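Local coordinates for protein toll-receptor-related 2 (Hydra vulgaris, PDB 4W8H) that probably relays Toll-type immune signals inside the cell, its TIR domain assembling with the TIR domains of partner proteins, at residues K3-N8 against K33-I38; V7-A12 against R60-M65; E49-A54 against D76-I81. One frame throughout, in Å; residues are numbered along the deposited sequence. Where two conformers were deposited one is given.

Interaction 1 (K3-N8 against K33-I38); sequences KTYDVN and KTFVNI
The first beta-alpha-beta unit of the flavodoxin-like TIR domain closes here: strand 5-10, helix 16-29 and strand 34-35, T34 and F35 of the last pairing in parallel with V7 and N8 at one border of the sheet. F35 N gives its hydrogen to V7 O at 2.8 Å, and K33 O accepts a straight bond from V7 N and a weak one from D6 N. D6, where the chain turns a corner, suits its place because its carboxylate substitutes for a backbone acceptor: OD2 takes K33 N at 2.9 Å through its anti lone pair. The side chains of K33 and D6 cross at about a right angle, and the bend of K33 at chi3 (-67°) brings CE close to T4 O, to which NZ bonds weakly.

Y5 and F35 form an edge-to-face pair, ring centroids 5.3 Å apart and planes at 77°. The edge of F35 meets one face of the Y5 ring, while T4 CG2 lies over the other. F35 CB also makes a CH-pi contact, 4.1 Å from the Y5 ring centroid. An alanine in place of Y5 would probably leave the F35 edge without its aromatic face and open a gap between T4 and F35. F35 has CG anti to its backbone N (chi1 -170°), and from there the ring presents its edge to Y5, with CD2 3.7 Å from Y5 CE2.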
ATOM      1  N   LYS A   3       5.966  15.090   1.297  1.00 28.41           N
ATOM      2  CA  LYS A   3       4.539  14.993   1.617  1.00 20.15           C
ATOM      3  C   LYS A   3       4.302  14.728   3.108  1.00 16.70           C
ATOM      4  O   LYS A   3       5.202  14.262   3.844  1.00 16.98           O
ATOM      5  CB  LYS A   3       3.857  13.919   0.768  1.00 22.96           C
ATOM      6  CG  LYS A   3       4.022  14.090  -0.735  1.00 24.40           C
ATOM      7  CD  LYS A   3       3.369  15.348  -1.273  1.00 24.92           C
ATOM      8  CE  LYS A   3       3.582  15.485  -2.777  1.00 27.93           C
ATOM      9  NZ  LYS A   3       2.302  15.326  -3.529  1.00 27.24           N
ATOM     10  N   THR A   4       3.086  15.034   3.549  1.00 13.66           N
ATOM     11  CA  THR A   4       2.707  14.896   4.943  1.00 15.07           C
ATOM     12  C   THR A   4       2.921  13.495   5.476  1.00 11.81           C
ATOM     13  O   THR A   4       3.404  13.328   6.569  1.00 16.36           O
ATOM     14  CB  THR A   4       1.229  15.311   5.149  1.00 16.77           C
ATOM     15  OG1 THR A   4       1.103  16.701   4.838  1.00 20.41           O
ATOM     16  CG2 THR A   4       0.752  15.109   6.585  1.00 18.63           C
ATOM     17  N   TYR A   5       2.497  12.493   4.710  1.00  9.45           N
ATOM     18  CA  TYR A   5       2.646  11.089   5.076  1.00  8.46           C
ATOM     19  C   TYR A   5       3.749  10.485   4.241  1.00  8.81           C
ATOM     20  O   TYR A   5       3.928  10.817   3.076  1.00  9.71           O
ATOM     21  CB  TYR A   5       1.323  10.348   4.831  1.00  8.85           C
ATOM     22  CG  TYR A   5       0.183  10.895   5.626  1.00 10.42           C
ATOM     23  CD1 TYR A   5      -0.085  10.416   6.892  1.00 14.15           C
ATOM     24  CD2 TYR A   5      -0.652  11.877   5.113  1.00 14.66           C
ATOM     25  CE1 TYR A   5      -1.130  10.895   7.644  1.00 17.85           C
ATOM     26  CE2 TYR A   5      -1.709  12.368   5.868  1.00 18.20           C
ATOM     27  CZ  TYR A   5      -1.922  11.866   7.137  1.00 19.85           C
ATOM     28  OH  TYR A   5      -2.936  12.320   7.927  1.00 25.36           O
ATOM     29  N   ASP A   6       4.488   9.548   4.842  1.00  9.49           N
ATOM     30  CA  ASP A   6       5.438   8.767   4.051  1.00  9.52           C
ATOM     31  C   ASP A   6       4.726   7.790   3.117  1.00  9.62           C
ATOM     32  O   ASP A   6       5.114   7.638   1.951  1.00 10.86           O
ATOM     33  CB  ASP A   6       6.363   7.959   4.952  1.00 12.36           C
ATOM     34  CG  ASP A   6       7.210   8.818   5.785  1.00 16.49           C
ATOM     35  OD1 ASP A   6       8.069   9.491   5.176  1.00 22.68           O
ATOM     36  OD2 ASP A   6       7.057   8.831   7.036  1.00 15.12           O
ATOM     37  N   VAL A   7       3.678   7.149   3.611  1.00  8.31           N
ATOM     38  CA  VAL A   7       2.980   6.140   2.821  1.00  7.25           C
ATOM     39  C   VAL A   7       1.508   6.149   3.086  1.00  7.57           C
ATOM     40  O   VAL A   7       1.063   6.437   4.192  1.00 10.78           O
ATOM     41  CB  VAL A   7       3.468   4.700   3.065  1.00  9.68           C
ATOM     42  CG1 VAL A   7       4.832   4.519   2.544  1.00 13.86           C
ATOM     43  CG2 VAL A   7       3.388   4.318   4.520  1.00  9.66           C
ATOM     44  N   ASN A   8       0.771   5.851   2.025  1.00  7.12           N
ATOM     45  CA  ASN A   8      -0.622   5.552   2.090  1.00  7.48           C
ATOM     46  C   ASN A   8      -0.805   4.040   1.889  1.00  6.08           C
ATOM     47  O   ASN A   8      -0.050   3.425   1.172  1.00 10.85           O
ATOM     48  CB  ASN A   8      -1.270   6.315   0.934  1.00 12.06           C
ATOM     49  CG  ASN A   8      -2.619   5.894   0.652  1.00 14.27           C
ATOM     50  OD1 ASN A   8      -3.412   5.716   1.565  1.00 13.45           O
ATOM     51  ND2 ASN A   8      -2.939   5.723  -0.632  1.00 17.01           N
ATOM     52  N   LYS A  33       5.214   7.686   8.917  1.00  8.26           N
ATOM     53  CA  LYS A  33       3.931   8.364   8.978  1.00  9.22           C
ATOM     54  C   LYS A  33       3.023   7.748   7.906  1.00  8.57           C
ATOM     55  O   LYS A  33       3.367   7.729   6.715  1.00  8.91           O
ATOM     56  CB  LYS A  33       4.093   9.859   8.701  1.00 12.11           C
ATOM     57  CG  LYS A  33       5.032  10.573   9.637  1.00 17.92           C
ATOM     58  CD  LYS A  33       5.199  12.076   9.255  1.00 22.11           C
ATOM     59  CE  LYS A  33       5.929  12.281   7.910  1.00 28.56           C
ATOM     60  NZ  LYS A  33       6.152  13.728   7.519  1.00 33.44           N
ATOM     61  N   THR A  34       1.895   7.201   8.342  1.00  7.97           N
ATOM     62  CA  THR A  34       1.038   6.375   7.506  1.00  7.63           C
ATOM     63  C   THR A  34      -0.367   6.930   7.403  1.00  8.67           C
ATOM     64  O   THR A  34      -0.983   7.273   8.417  1.00 12.46           O
ATOM     65  CB  THR A  34       1.043   4.956   8.098  1.00 10.98           C
ATOM     66  OG1 THR A  34       2.398   4.505   8.279  1.00 13.05           O
ATOM     67  CG2 THR A  34       0.342   3.973   7.247  1.00 15.14           C
ATOM     68  N   PHE A  35      -0.894   7.007   6.175  1.00  7.03           N
ATOM     69  CA  PHE A  35      -2.315   7.312   5.950  1.00  7.78           C
ATOM     70  C   PHE A  35      -3.076   5.999   5.905  1.00  7.42           C
ATOM     71  O   PHE A  35      -2.762   5.118   5.105  1.00  8.51           O
ATOM     72  CB  PHE A  35      -2.513   8.056   4.626  1.00  8.82           C
ATOM     73  CG  PHE A  35      -3.902   8.599   4.443  1.00  9.47           C
ATOM     74  CD1 PHE A  35      -4.956   7.739   4.188  1.00 10.07           C
ATOM     75  CD2 PHE A  35      -4.151   9.955   4.495  1.00 10.97           C
ATOM     76  CE1 PHE A  35      -6.248   8.228   4.025  1.00 12.07           C
ATOM     77  CE2 PHE A  35      -5.439  10.442   4.304  1.00 13.29           C
ATOM     78  CZ  PHE A  35      -6.472   9.590   4.080  1.00 12.82           C
ATOM     79  N   VAL A  36      -4.064   5.888   6.767  1.00 10.33           N
ATOM     80  CA  VAL A  36      -4.903   4.691   6.843  1.00 15.15           C
ATOM     81  C   VAL A  36      -6.341   5.090   6.869  1.00 10.20           C
ATOM     82  O   VAL A  36      -6.771   5.889   7.725  1.00 10.75           O
ATOM     83  CB  VAL A  36      -4.565   3.787   8.021  1.00 22.77           C
ATOM     84  CG1 VAL A  36      -4.599   4.549   9.307  1.00 26.06           C
ATOM     85  CG2 VAL A  36      -5.488   2.589   8.066  1.00 25.02           C
ATOM     86  N   ASN A  37      -7.094   4.554   5.928  1.00 11.36           N
ATOM     87  CA  ASN A  37      -8.446   5.003   5.703  1.00 11.53           C
ATOM     88  C   ASN A  37      -9.313   5.030   6.937  1.00 11.83           C
ATOM     89  O   ASN A  37     -10.040   6.015   7.131  1.00 11.85           O
ATOM     90  CB  ASN A  37      -9.141   4.209   4.603  1.00 13.02           C
ATOM     91  CG  ASN A  37      -9.054   2.699   4.778  1.00 12.51           C
ATOM     92  OD1 ASN A  37      -8.551   2.149   5.787  1.00 12.12           O
ATOM     93  ND2 ASN A  37      -9.534   2.012   3.761  1.00 16.20           N
ATOM     94  N   ILE A  38      -9.258   3.988   7.770  1.00 11.55           N
ATOM     95  CA  ILE A  38     -10.214   3.868   8.864  1.00 14.30           C
ATOM     96  C   ILE A  38      -9.962   4.903   9.919  1.00 14.68           C
ATOM     97  O   ILE A  38     -10.835   5.090  10.756  1.00 18.56           O
ATOM     98  CB  ILE A  38     -10.254   2.453   9.481  1.00 17.84           C
ATOM     99  CG1 ILE A  38      -8.922   2.080  10.116  1.00 17.35           C
ATOM    100  CG2 ILE A  38     -10.670   1.397   8.435  1.00 20.85           C
ATOM    101  CD1 ILE A  38      -9.040   0.802  10.969  1.00 20.90           C
TER

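Interaction 2 (V7-A12 against R60-M65)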
ATOM      1  N   VAL A   7       3.678   7.149   3.611  1.00  8.31           N
ATOM      2  CA  VAL A   7       2.980   6.140   2.821  1.00  7.25           C
ATOM      3  C   VAL A   7       1.508   6.149   3.086  1.00  7.57           C
ATOM      4  O   VAL A   7       1.063   6.437   4.192  1.00 10.78           O
ATOM      5  CB  VAL A   7       3.468   4.700   3.065  1.00  9.68           C
ATOM      6  CG1 VAL A   7       4.832   4.519   2.544  1.00 13.86           C
ATOM      7  CG2 VAL A   7       3.388   4.318   4.520  1.00  9.66           C
ATOM      8  N   ASN A   8       0.771   5.851   2.025  1.00  7.12           N
ATOM      9  CA  ASN A   8      -0.622   5.552   2.090  1.00  7.48           C
ATOM     10  C   ASN A   8      -0.805   4.040   1.889  1.00  6.08           C
ATOM     11  O   ASN A   8      -0.050   3.425   1.172  1.00 10.85           O
ATOM     12  CB  ASN A   8      -1.270   6.315   0.934  1.00 12.06           C
ATOM     13  CG  ASN A   8      -2.619   5.894   0.652  1.00 14.27           C
ATOM     14  OD1 ASN A   8      -3.412   5.716   1.565  1.00 13.45           O
ATOM     15  ND2 ASN A   8      -2.939   5.723  -0.632  1.00 17.01           N
ATOM     16  N   ILE A   9      -1.790   3.455   2.554  1.00  6.66           N
ATOM     17  CA  ILE A   9      -1.971   2.001   2.444  1.00  7.73           C
ATOM     18  C   ILE A   9      -3.248   1.739   1.724  1.00  8.64           C
ATOM     19  O   ILE A   9      -4.322   2.096   2.190  1.00 11.83           O
ATOM     20  CB  ILE A   9      -2.071   1.332   3.815  1.00 12.24           C
ATOM     21  CG1 ILE A   9      -1.022   1.885   4.790  1.00 15.82           C
ATOM     22  CG2 ILE A   9      -1.996  -0.223   3.656  1.00 18.35           C
ATOM     23  CD1 ILE A   9       0.363   1.552   4.460  1.00 14.91           C
ATOM     24  N   CYS A  10      -3.125   1.084   0.600  1.00  7.86           N
ATOM     25  CA  CYS A  10      -4.279   0.704  -0.200  1.00  8.34           C
ATOM     26  C   CYS A  10      -4.506  -0.820  -0.088  1.00  7.74           C
ATOM     27  O   CYS A  10      -3.604  -1.602  -0.415  1.00  7.49           O
ATOM     28  CB  CYS A  10      -4.031   1.074  -1.662  1.00 11.20           C
ATOM     29  SG  CYS A  10      -5.397   0.653  -2.718  1.00 14.85           S
ATOM     30  N   TYR A  11      -5.668  -1.234   0.411  1.00  7.69           N
ATOM     31  CA  TYR A  11      -5.907  -2.638   0.786  1.00  6.69           C
ATOM     32  C   TYR A  11      -7.401  -2.906   0.802  1.00  7.86           C
ATOM     33  O   TYR A  11      -8.206  -1.992   0.977  1.00  8.95           O
ATOM     34  CB  TYR A  11      -5.300  -2.941   2.169  1.00  7.25           C
ATOM     35  CG  TYR A  11      -6.046  -2.298   3.316  1.00  6.44           C
ATOM     36  CD1 TYR A  11      -5.915  -0.926   3.580  1.00  7.85           C
ATOM     37  CD2 TYR A  11      -6.940  -3.013   4.085  1.00  7.62           C
ATOM     38  CE1 TYR A  11      -6.635  -0.330   4.565  1.00  8.90           C
ATOM     39  CE2 TYR A  11      -7.642  -2.438   5.103  1.00  8.01           C
ATOM     40  CZ  TYR A  11      -7.512  -1.061   5.330  1.00  9.72           C
ATOM     41  OH  TYR A  11      -8.257  -0.459   6.331  1.00 11.37           O
ATOM     42  N   ALA A  12      -7.756  -4.160   0.624  1.00  8.39           N
ATOM     43  CA  ALA A  12      -9.138  -4.608   0.714  1.00  9.56           C
ATOM     44  C   ALA A  12      -9.544  -4.849   2.165  1.00  8.83           C
ATOM     45  O   ALA A  12      -8.755  -5.342   2.970  1.00  8.15           O
ATOM     46  CB  ALA A  12      -9.326  -5.886  -0.080  1.00 10.49           C
ATOM     47  N   ARG A  60       4.450   7.725  -1.215  1.00  9.03           N
ATOM     48  CA  ARG A  60       4.202   6.535  -1.998  1.00  8.14           C
ATOM     49  C   ARG A  60       2.975   5.815  -1.476  1.00  6.57           C
ATOM     50  O   ARG A  60       2.569   6.025  -0.332  1.00  8.65           O
ATOM     51  CB  ARG A  60       5.401   5.598  -1.898  1.00 11.82           C
ATOM     52  CG  ARG A  60       6.699   6.216  -2.426  1.00 14.17           C
ATOM     53  CD  ARG A  60       7.790   5.154  -2.583  1.00 19.02           C
ATOM     54  NE  ARG A  60       9.121   5.669  -2.924  1.00 20.50           N
ATOM     55  CZ  ARG A  60      10.032   6.041  -2.034  1.00 20.81           C
ATOM     56  NH1 ARG A  60       9.738   6.021  -0.740  1.00 23.36           N
ATOM     57  NH2 ARG A  60      11.241   6.427  -2.431  1.00 23.31           N
ATOM     58  N   THR A  61       2.397   4.930  -2.297  1.00  7.04           N
ATOM     59  CA  THR A  61       1.239   4.116  -1.919  1.00  7.31           C
ATOM     60  C   THR A  61       1.646   2.656  -1.891  1.00  5.69           C
ATOM     61  O   THR A  61       2.119   2.124  -2.893  1.00  7.10           O
ATOM     62  CB  THR A  61       0.059   4.292  -2.899  1.00  9.69           C
ATOM     63  OG1 THR A  61      -0.451   5.634  -2.802  1.00 15.29           O
ATOM     64  CG2 THR A  61      -1.079   3.367  -2.572  1.00 10.72           C
ATOM     65  N   ILE A  62       1.491   2.047  -0.733  1.00  5.89           N
ATOM     66  CA  ILE A  62       1.625   0.615  -0.616  1.00  5.81           C
ATOM     67  C   ILE A  62       0.359  -0.033  -1.112  1.00  5.53           C
ATOM     68  O   ILE A  62      -0.735   0.349  -0.697  1.00  7.09           O
ATOM     69  CB  ILE A  62       1.878   0.223   0.875  1.00  6.52           C
ATOM     70  CG1 ILE A  62       3.242   0.741   1.334  1.00  8.34           C
ATOM     71  CG2 ILE A  62       1.773  -1.263   1.059  1.00  7.21           C
ATOM     72  CD1 ILE A  62       3.475   0.550   2.830  1.00  9.02           C
ATOM     73  N   VAL A  63       0.503  -1.006  -1.994  1.00  6.15           N
ATOM     74  CA  VAL A  63      -0.583  -1.761  -2.574  0.54  6.61           C
ATOM     75  C   VAL A  63      -0.539  -3.196  -1.980  1.00  6.27           C
ATOM     76  O   VAL A  63       0.430  -3.898  -2.232  1.00  6.45           O
ATOM     77  CB  VAL A  63      -0.340  -1.756  -4.115  0.54  9.51           C
ATOM     78  CG1 VAL A  63      -1.268  -2.720  -4.830  0.54  8.24           C
ATOM     79  CG2 VAL A  63      -0.452  -0.309  -4.685  0.54  9.90           C
ATOM     80  N   VAL A  64      -1.535  -3.593  -1.216  1.00  5.89           N
ATOM     81  CA  VAL A  64      -1.516  -4.893  -0.505  1.00  5.14           C
ATOM     82  C   VAL A  64      -2.269  -5.872  -1.420  1.00  5.89           C
ATOM     83  O   VAL A  64      -3.501  -6.002  -1.353  1.00  6.92           O
ATOM     84  CB  VAL A  64      -2.129  -4.778   0.877  1.00  5.53           C
ATOM     85  CG1 VAL A  64      -2.087  -6.159   1.557  1.00  6.70           C
ATOM     86  CG2 VAL A  64      -1.394  -3.730   1.707  1.00  6.81           C
ATOM     87  N   MET A  65      -1.514  -6.571  -2.278  1.00  5.37           N
ATOM     88  CA  MET A  65      -2.102  -7.423  -3.287  1.00  6.65           C
ATOM     89  C   MET A  65      -2.575  -8.741  -2.652  1.00  6.25           C
ATOM     90  O   MET A  65      -1.887  -9.386  -1.830  1.00  6.57           O
ATOM     91  CB  MET A  65      -1.081  -7.716  -4.379  1.00  6.86           C
ATOM     92  CG  MET A  65      -0.577  -6.442  -5.057  1.00  7.86           C
ATOM     93  SD  MET A  65       0.416  -6.750  -6.541  1.00  9.53           S
ATOM     94  CE  MET A  65       1.837  -7.533  -5.783  1.00 10.06           C
TER
HETATM   95  O   HOH W   1      -5.627  -5.931   0.416  1.00  9.05           O
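N8 and I62 exchange backbone bonds with each other's strand: N8 N donates to R60 O at 3.0 Å, and N8 O receives I62 N at 2.8 Å. The alternation continues as C10 N reaches I62 O at 2.8 Å and V64 N reaches C10 O, the carbonyl of C10 pointing almost straight at its donor (C=O...N 177°). Past the last of these bonds the two segments are bridged by a water, which accepts from A12 N and donates to V64 O. This is one of the inner parallel pairings of the flavodoxin-like sheet, strand 5-10 against strand 58-65, buried beneath helices on both faces.

Side-chain polar groups in this core need partners too. N8 ND2 gives a weak hydrogen bond to T61 OG1 at 3.3 Å, the two side chains lying side by side. Y11 OH pairs with N37 OD1, while the R60 guanidinium leaves the sheet for the carbonyls of I126 and N128 and for Q86 OE1. Branched residues, well suited to strands, fill the face shared by V7, I9 and I62: I9 CD1 touches I62 CD1 at 3.7 Å, and V7 CG2 approaches that same methyl. Farther along, Y11 CB rests on V64 CB at 3.9 Å.

Interaction 3 (E49-A54 against D76-I81); sequences ENIMDA and DKTLQI
I51 and T78 bring together helices 47-56 and 73-82, which lie on the same face of the parallel sheet of this TIR domain, a flavodoxin-like alpha/beta fold. The segment axes come no nearer than 10.2 Å, with an angle of 40° between their directions, so the helices meet through side chains at a few positions; the nearest CA atoms, those of I51 and T78, are 6.1 Å apart.

Van der Waals contact between aliphatic and hydroxyl groups forms the inner part. I51 directs its branched side chain toward the other helix, setting CG1 at 3.6 Å and CG2 at 3.7 Å from T78 OG1. A threonine fits here because its hydroxyl is already engaged within its own helix, bonded to I74 O, and so can lie against hydrocarbon without a polar partner from the facing helix. The extended I51 chain (chi2 169°) carries CD1 to K77 CB, the two side chains crossing at about a right angle; only the base of the lysine is used, and its amino group lies farther off.

Contacts of sulfur and purely apolar groups make the outer part. M52, bent at chi2 and chi3, crosses I81 at about a right angle; its long unbranched chain can reach across at this partly exposed margin. In the I81 conformer given, one of two, CD1 lies 4.2 Å from I51 CG2, while M52 SD sits 3.7 Å from both I81 CG2 and I81 CD1.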
ATOM      1  N   GLU A  49     -12.535  11.740  -3.508  1.00  7.90           N
ATOM      2  CA  GLU A  49     -11.836  12.756  -2.748  1.00  7.11           C
ATOM      3  C   GLU A  49     -10.906  12.138  -1.704  1.00  7.52           C
ATOM      4  O   GLU A  49      -9.791  12.591  -1.508  1.00  7.86           O
ATOM      5  CB  GLU A  49     -12.837  13.665  -2.075  1.00  7.22           C
ATOM      6  CG  GLU A  49     -13.566  14.537  -3.090  1.00 10.81           C
ATOM      7  CD  GLU A  49     -14.593  15.439  -2.482  1.00 11.88           C
ATOM      8  OE1 GLU A  49     -15.382  15.011  -1.624  1.00 10.73           O
ATOM      9  OE2 GLU A  49     -14.689  16.603  -2.952  1.00 16.24           O
ATOM     10  N   ASN A  50     -11.375  11.122  -0.998  1.00  7.57           N
ATOM     11  CA  ASN A  50     -10.543  10.446  -0.016  1.00  6.74           C
ATOM     12  C   ASN A  50      -9.403   9.682  -0.654  1.00  6.96           C
ATOM     13  O   ASN A  50      -8.320   9.618  -0.078  1.00  7.77           O
ATOM     14  CB  ASN A  50     -11.440   9.568   0.882  1.00  7.12           C
ATOM     15  CG  ASN A  50     -12.089  10.393   1.978  1.00  7.56           C
ATOM     16  OD1 ASN A  50     -11.447  11.254   2.575  1.00 10.13           O
ATOM     17  ND2 ASN A  50     -13.355  10.151   2.243  1.00  8.68           N
ATOM     18  N   ILE A  51      -9.640   9.067  -1.807  1.00  7.21           N
ATOM     19  CA  ILE A  51      -8.550   8.432  -2.570  1.00  6.64           C
ATOM     20  C   ILE A  51      -7.474   9.439  -2.858  1.00  6.46           C
ATOM     21  O   ILE A  51      -6.301   9.199  -2.646  1.00  7.07           O
ATOM     22  CB  ILE A  51      -9.093   7.787  -3.848  1.00  7.11           C
ATOM     23  CG1 ILE A  51      -9.947   6.564  -3.511  1.00  8.81           C
ATOM     24  CG2 ILE A  51      -7.939   7.376  -4.788  1.00  8.20           C
ATOM     25  CD1 ILE A  51     -10.754   5.993  -4.686  1.00  9.60           C
ATOM     26  N   MET A  52      -7.884  10.596  -3.409  1.00  6.92           N
ATOM     27  CA  MET A  52      -6.918  11.597  -3.846  1.00  7.26           C
ATOM     28  C   MET A  52      -6.180  12.267  -2.705  1.00  7.17           C
ATOM     29  O   MET A  52      -5.014  12.593  -2.835  1.00  8.44           O
ATOM     30  CB  MET A  52      -7.596  12.628  -4.757  1.00  7.86           C
ATOM     31  CG  MET A  52      -8.004  11.986  -6.071  1.00  9.34           C
ATOM     32  SD  MET A  52      -6.677  11.306  -7.071  1.00 10.88           S
ATOM     33  CE  MET A  52      -5.566  12.692  -7.172  1.00 12.64           C
ATOM     34  N   ASP A  53      -6.871  12.512  -1.605  1.00  7.41           N
ATOM     35  CA  ASP A  53      -6.196  13.050  -0.436  0.69  8.12           C
ATOM     36  C   ASP A  53      -5.081  12.111   0.035  1.00  7.57           C
ATOM     37  O   ASP A  53      -3.970  12.563   0.335  1.00 11.32           O
ATOM     38  CB  ASP A  53      -7.175  13.355   0.703  0.69 10.63           C
ATOM     39  CG  ASP A  53      -7.871  14.708   0.551  0.69 14.62           C
ATOM     40  OD1 ASP A  53      -7.484  15.557  -0.299  0.69 16.76           O
ATOM     41  OD2 ASP A  53      -8.828  14.913   1.315  0.69 18.83           O
ATOM     42  N   ALA A  54      -5.363  10.835   0.104  1.00  7.34           N
ATOM     43  CA  ALA A  54      -4.379   9.870   0.556  1.00  8.03           C
ATOM     44  C   ALA A  54      -3.217   9.791  -0.402  1.00  7.67           C
ATOM     45  O   ALA A  54      -2.063   9.731   0.028  1.00  9.70           O
ATOM     46  CB  ALA A  54      -5.043   8.507   0.704  1.00  9.74           C
ATOM     47  N   ASP A  76      -9.085  -0.735  -6.943  1.00  9.39           N
ATOM     48  CA  ASP A  76      -8.715  -0.555  -8.345  1.00 10.48           C
ATOM     49  C   ASP A  76      -8.546   0.924  -8.715  1.00 10.27           C
ATOM     50  O   ASP A  76      -7.596   1.283  -9.406  1.00 10.26           O
ATOM     51  CB  ASP A  76      -9.734  -1.183  -9.270  1.00 13.85           C
ATOM     52  CG  ASP A  76      -9.350  -0.982 -10.743  1.00 20.81           C
ATOM     53  OD1 ASP A  76      -8.218  -1.361 -11.144  1.00 22.32           O
ATOM     54  OD2 ASP A  76     -10.136  -0.389 -11.494  1.00 23.71           O
ATOM     55  N   LYS A  77      -9.469   1.772  -8.282  1.00 10.03           N
ATOM     56  CA  LYS A  77      -9.406   3.193  -8.624  1.00 10.96           C
ATOM     57  C   LYS A  77      -8.149   3.808  -8.031  1.00 10.40           C
ATOM     58  O   LYS A  77      -7.470   4.611  -8.662  1.00 12.24           O
ATOM     59  CB  LYS A  77     -10.648   3.887  -8.080  1.00 14.47           C
ATOM     60  CG  LYS A  77     -11.948   3.644  -8.866  1.00 21.88           C
ATOM     61  CD  LYS A  77     -13.162   4.125  -8.063  1.00 31.28           C
ATOM     62  CE  LYS A  77     -14.441   4.100  -8.874  1.00 38.35           C
ATOM     63  NZ  LYS A  77     -14.827   5.468  -9.295  1.00 41.87           N
ATOM     64  N   THR A  78      -7.830   3.407  -6.805  1.00  9.21           N
ATOM     65  CA  THR A  78      -6.644   3.917  -6.158  1.00  8.61           C
ATOM     66  C   THR A  78      -5.394   3.487  -6.892  1.00  9.71           C
ATOM     67  O   THR A  78      -4.481   4.282  -7.111  1.00  9.59           O
ATOM     68  CB  THR A  78      -6.556   3.424  -4.707  1.00  9.26           C
ATOM     69  OG1 THR A  78      -7.750   3.802  -4.004  1.00 10.09           O
ATOM     70  CG2 THR A  78      -5.350   3.959  -4.029  1.00  9.08           C
ATOM     71  N   LEU A  79      -5.359   2.219  -7.291  1.00  8.18           N
ATOM     72  CA  LEU A  79      -4.214   1.709  -8.008  1.00  8.52           C
ATOM     73  C   LEU A  79      -3.999   2.447  -9.322  1.00  8.14           C
ATOM     74  O   LEU A  79      -2.868   2.769  -9.687  1.00  8.71           O
ATOM     75  CB  LEU A  79      -4.351   0.195  -8.253  1.00  8.50           C
ATOM     76  CG  LEU A  79      -3.270  -0.528  -9.074  1.00  9.33           C
ATOM     77  CD1 LEU A  79      -1.890  -0.367  -8.512  1.00 10.70           C
ATOM     78  CD2 LEU A  79      -3.601  -1.999  -9.100  1.00 12.45           C
ATOM     79  N   GLN A  80      -5.080   2.658 -10.066  1.00  8.83           N
ATOM     80  CA  GLN A  80      -4.942   3.348 -11.350  1.00  9.21           C
ATOM     81  C   GLN A  80      -4.297   4.731 -11.184  1.00  9.51           C
ATOM     82  O   GLN A  80      -3.391   5.097 -11.949  1.00  9.99           O
ATOM     83  CB  GLN A  80      -6.306   3.482 -12.054  1.00 10.55           C
ATOM     84  CG  GLN A  80      -6.975   2.179 -12.468  1.00 13.38           C
ATOM     85  CD  GLN A  80      -6.122   1.310 -13.351  1.00 16.25           C
ATOM     86  OE1 GLN A  80      -5.404   1.799 -14.231  1.00 17.58           O
ATOM     87  NE2 GLN A  80      -6.202  -0.006 -13.127  1.00 20.05           N
ATOM     88  N   ILE A  81      -4.719   5.492 -10.192  1.00  8.96           N
ATOM     89  CA  ILE A  81      -4.096   6.789  -9.953  0.76 10.31           C
ATOM     90  C   ILE A  81      -2.677   6.596  -9.382  1.00  9.34           C
ATOM     91  O   ILE A  81      -1.738   7.313  -9.749  1.00 11.42           O
ATOM     92  CB  ILE A  81      -4.984   7.670  -9.072  0.76 12.32           C
ATOM     93  CG1 ILE A  81      -6.354   7.829  -9.776  0.76 16.69           C
ATOM     94  CG2 ILE A  81      -4.318   9.019  -8.849  0.76 14.46           C
ATOM     95  CD1 ILE A  81      -7.495   8.142  -8.859  0.76 18.06           C
TER

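Overall arrangement
Interactions 1 and 2 share V7 and N8 and pair opposite edges of strand 5-10, one with the outermost strand 34-35, the other with strand 58-65. Interaction 2 lies at the centre of the chain, wholly buried, and rests on regular backbone bonding with aliphatic filling. Interaction 1, partly exposed at the sheet border, adds charged and aromatic side chains to fewer strand bonds. Interaction 3 joins two helices by van der Waals contact, mostly of apolar groups, and is also partly exposed. A54, on helix 47-56 of interaction 3, touches N8 OD1 and F35 CE1 with its CB, and T78 CG2 packs on C10 SG. T34 CG2 packing on I9 CG1 links interactions 1 and 2.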